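Local coordinates for Ets DNA-binding protein pokkuri (Drosophila melanogaster, PDB 1SV4) that represses transcription as an ETS-family DNA-binding factor, restraining photoreceptor development against Ras signalling, and is represented here by its SAM/Pointed domain, at residues 9-14 / 71-76. The protein carries 1 engineered substitution. Sequence-based numbering, arbitrary orientation.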
ATOM      1  N   ASP A   9       2.202 -12.111   1.681  1.00 27.11           N
ATOM      2  CA  ASP A   9       1.451 -11.635   2.845  1.00 27.16           C
ATOM      3  C   ASP A   9       1.926 -10.222   3.231  1.00 26.72           C
ATOM      4  O   ASP A   9       3.005 -10.055   3.804  1.00 24.48           O
ATOM      5  CB  ASP A   9       1.659 -12.596   4.024  1.00 27.94           C
ATOM      6  CG  ASP A   9       0.846 -12.210   5.245  1.00 30.44           C
ATOM      7  OD1 ASP A   9       0.271 -11.098   5.254  1.00 29.14           O
ATOM      8  OD2 ASP A   9       0.783 -13.021   6.197  1.00 30.27           O
ATOM      9  N   PRO A  10       1.106  -9.194   2.946  1.00 26.49           N
ATOM     10  CA  PRO A  10       1.415  -7.788   3.244  1.00 26.79           C
ATOM     11  C   PRO A  10       1.810  -7.520   4.696  1.00 26.26           C
ATOM     12  O   PRO A  10       2.536  -6.571   4.980  1.00 26.95           O
ATOM     13  CB  PRO A  10       0.123  -7.053   2.868  1.00 26.92           C
ATOM     14  CG  PRO A  10      -0.503  -7.959   1.839  1.00 29.54           C
ATOM     15  CD  PRO A  10      -0.267  -9.322   2.430  1.00 25.95           C
ATOM     16  N   ARG A  11       1.322  -8.349   5.614  1.00 26.24           N
ATOM     17  CA  ARG A  11       1.626  -8.174   7.031  1.00 27.40           C
ATOM     18  C   ARG A  11       3.095  -8.451   7.308  1.00 24.99           C
ATOM     19  O   ARG A  11       3.599  -8.099   8.367  1.00 25.75           O
ATOM     20  CB  ARG A  11       0.793  -9.135   7.888  1.00 30.31           C
ATOM     21  CG  ARG A  11      -0.647  -9.288   7.464  1.00 36.64           C
ATOM     22  CD  ARG A  11      -1.539  -8.243   8.083  1.00 40.42           C
ATOM     23  NE  ARG A  11      -2.937  -8.582   7.841  1.00 46.59           N
ATOM     24  CZ  ARG A  11      -3.977  -7.942   8.368  1.00 46.95           C
ATOM     25  NH1 ARG A  11      -3.797  -6.906   9.186  1.00 45.30           N
ATOM     26  NH2 ARG A  11      -5.205  -8.352   8.074  1.00 47.85           N
ATOM     27  N   LEU A  12       3.768  -9.094   6.360  1.00 23.02           N
ATOM     28  CA  LEU A  12       5.179  -9.438   6.518  1.00 24.55           C
ATOM     29  C   LEU A  12       6.095  -8.413   5.872  1.00 25.26           C
ATOM     30  O   LEU A  12       7.313  -8.526   5.944  1.00 24.83           O
ATOM     31  CB  LEU A  12       5.460 -10.811   5.905  1.00 22.39           C
ATOM     32  CG  LEU A  12       4.611 -11.945   6.468  1.00 21.27           C
ATOM     33  CD1 LEU A  12       5.099 -13.253   5.893  1.00 21.77           C
ATOM     34  CD2 LEU A  12       4.706 -11.956   8.001  1.00 21.75           C
ATOM     35  N   TRP A  13       5.508  -7.410   5.242  1.00 24.71           N
ATOM     36  CA  TRP A  13       6.297  -6.389   4.576  1.00 25.98           C
ATOM     37  C   TRP A  13       7.116  -5.489   5.497  1.00 25.29           C
ATOM     38  O   TRP A  13       6.648  -5.058   6.551  1.00 26.16           O
ATOM     39  CB  TRP A  13       5.396  -5.495   3.726  1.00 25.30           C
ATOM     40  CG  TRP A  13       4.787  -6.163   2.537  1.00 23.61           C
ATOM     41  CD1 TRP A  13       5.099  -7.390   2.020  1.00 22.05           C
ATOM     42  CD2 TRP A  13       3.798  -5.604   1.674  1.00 24.56           C
ATOM     43  NE1 TRP A  13       4.362  -7.628   0.884  1.00 23.65           N
ATOM     44  CE2 TRP A  13       3.554  -6.549   0.649  1.00 24.17           C
ATOM     45  CE3 TRP A  13       3.091  -4.397   1.669  1.00 24.22           C
ATOM     46  CZ2 TRP A  13       2.640  -6.319  -0.374  1.00 23.88           C
ATOM     47  CZ3 TRP A  13       2.181  -4.168   0.650  1.00 25.36           C
ATOM     48  CH2 TRP A  13       1.963  -5.127  -0.357  1.00 23.89           C
ATOM     49  N   SER A  14       8.342  -5.210   5.062  1.00 27.95           N
ATOM     50  CA  SER A  14       9.258  -4.317   5.773  1.00 28.87           C
ATOM     51  C   SER A  14       8.874  -2.915   5.293  1.00 29.10           C
ATOM     52  O   SER A  14       7.997  -2.765   4.433  1.00 29.42           O
ATOM     53  CB  SER A  14      10.710  -4.599   5.365  1.00 26.58           C
ATOM     54  OG  SER A  14      10.903  -4.329   3.981  1.00 26.19           O
ATOM     55  N   MET A  71      -7.298  -6.023  -1.316  1.00 34.39           N
ATOM     56  CA  MET A  71      -7.394  -7.135  -2.244  1.00 35.45           C
ATOM     57  C   MET A  71      -6.193  -8.057  -2.096  1.00 35.35           C
ATOM     58  O   MET A  71      -6.327  -9.273  -2.222  1.00 35.63           O
ATOM     59  CB  MET A  71      -7.527  -6.611  -3.669  1.00 40.41           C
ATOM     60  CG  MET A  71      -8.766  -5.741  -3.816  1.00 47.65           C
ATOM     61  SD  MET A  71      -9.338  -5.510  -5.492  1.00 56.85           S
ATOM     62  CE  MET A  71      -8.281  -4.170  -6.014  1.00 53.74           C
ATOM     63  N   LEU A  72      -5.021  -7.490  -1.809  1.00 33.98           N
ATOM     64  CA  LEU A  72      -3.830  -8.311  -1.619  1.00 33.39           C
ATOM     65  C   LEU A  72      -3.963  -9.120  -0.333  1.00 34.88           C
ATOM     66  O   LEU A  72      -3.560 -10.286  -0.276  1.00 35.89           O
ATOM     67  CB  LEU A  72      -2.568  -7.448  -1.540  1.00 33.99           C
ATOM     68  CG  LEU A  72      -2.110  -6.813  -2.849  1.00 35.48           C
ATOM     69  CD1 LEU A  72      -0.766  -6.132  -2.638  1.00 33.86           C
ATOM     70  CD2 LEU A  72      -1.995  -7.890  -3.926  1.00 34.59           C
ATOM     71  N   ILE A  73      -4.523  -8.496   0.699  1.00 35.48           N
ATOM     72  CA  ILE A  73      -4.716  -9.168   1.978  1.00 39.12           C
ATOM     73  C   ILE A  73      -5.670 -10.339   1.765  1.00 40.93           C
ATOM     74  O   ILE A  73      -5.412 -11.454   2.214  1.00 40.06           O
ATOM     75  CB  ILE A  73      -5.294  -8.190   3.039  1.00 38.42           C
ATOM     76  CG1 ILE A  73      -4.230  -7.158   3.414  1.00 36.08           C
ATOM     77  CG2 ILE A  73      -5.762  -8.956   4.274  1.00 38.96           C
ATOM     78  CD1 ILE A  73      -4.752  -6.016   4.242  1.00 34.98           C
ATOM     79  N   ILE A  74      -6.767 -10.079   1.064  1.00 44.15           N
ATOM     80  CA  ILE A  74      -7.746 -11.121   0.775  1.00 47.04           C
ATOM     81  C   ILE A  74      -7.085 -12.208  -0.061  1.00 50.28           C
ATOM     82  O   ILE A  74      -7.186 -13.395   0.245  1.00 50.63           O
ATOM     83  CB  ILE A  74      -8.943 -10.551  -0.010  1.00 46.69           C
ATOM     84  CG1 ILE A  74      -9.773  -9.650   0.904  1.00 43.88           C
ATOM     85  CG2 ILE A  74      -9.787 -11.677  -0.581  1.00 46.71           C
ATOM     86  CD1 ILE A  74     -10.857  -8.894   0.178  1.00 44.01           C
ATOM     87  N   GLU A  75      -6.401 -11.781  -1.115  1.00 53.46           N
ATOM     88  CA  GLU A  75      -5.714 -12.689  -2.022  1.00 56.72           C
ATOM     89  C   GLU A  75      -4.672 -13.564  -1.321  1.00 58.52           C
ATOM     90  O   GLU A  75      -4.312 -14.628  -1.823  1.00 59.20           O
ATOM     91  CB  GLU A  75      -5.040 -11.882  -3.132  1.00 58.91           C
ATOM     92  CG  GLU A  75      -4.452 -12.711  -4.254  1.00 61.98           C
ATOM     93  CD  GLU A  75      -3.749 -11.854  -5.295  1.00 65.15           C
ATOM     94  OE1 GLU A  75      -4.372 -10.883  -5.782  1.00 66.42           O
ATOM     95  OE2 GLU A  75      -2.577 -12.152  -5.625  1.00 66.31           O
ATOM     96  N   SER A  76      -4.183 -13.121  -0.167  1.00 60.24           N
ATOM     97  CA  SER A  76      -3.182 -13.893   0.563  1.00 62.55           C
ATOM     98  C   SER A  76      -3.835 -14.822   1.581  1.00 64.40           C
ATOM     99  O   SER A  76      -3.309 -15.894   1.875  1.00 64.21           O
ATOM    100  CB  SER A  76      -2.197 -12.967   1.285  1.00 61.99           C
ATOM    101  OG  SER A  76      -2.799 -12.349   2.410  1.00 61.39           O
TER
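Pro10 presses its ring against helix 62-77, with CG touching both Leu72 CB (4.0 Å) and Ile73 CG1 (4.1 Å), neighbouring side chains on the facing side of the helix. One turn further along, the hydroxyl OG of Ser76 lies near the CD corner of the same ring. Trp13 adds a second apolar touch: CH2, at the rim of the indole, meets Leu72 CD1 at 3.7 Å, the methyl lying near the ring plane. One face of that indole is covered by Pro10 CA, 3.5 Å above its centre; Pro10 and Trp13 thus also pack against each other while both touch the helix. At the outer side Arg11 bends at chi2 (-87°), which carries NH2 to 3.9 Å from Ile73 CG2.

No hydrogen bond crosses the interface; the bonds of Asp9 and Ser76 stay within their own segments, whereas Trp13 NE1 reaches outside both to Pro7 O. Asp9 OD1 accepts from Arg11 N (3.0 Å) from above the carboxylate plane, an Asx turn leading into the 3-10 turn 10-12. Ser76 OG donates to Ile73 O (2.8 Å), which also receives Ser76 N from the same face. Leu69 and Phe21 pack around the indole.

The contact joins the loop before helix 15-28 to the C-terminal helix of the all-helical SAM/Pointed fold.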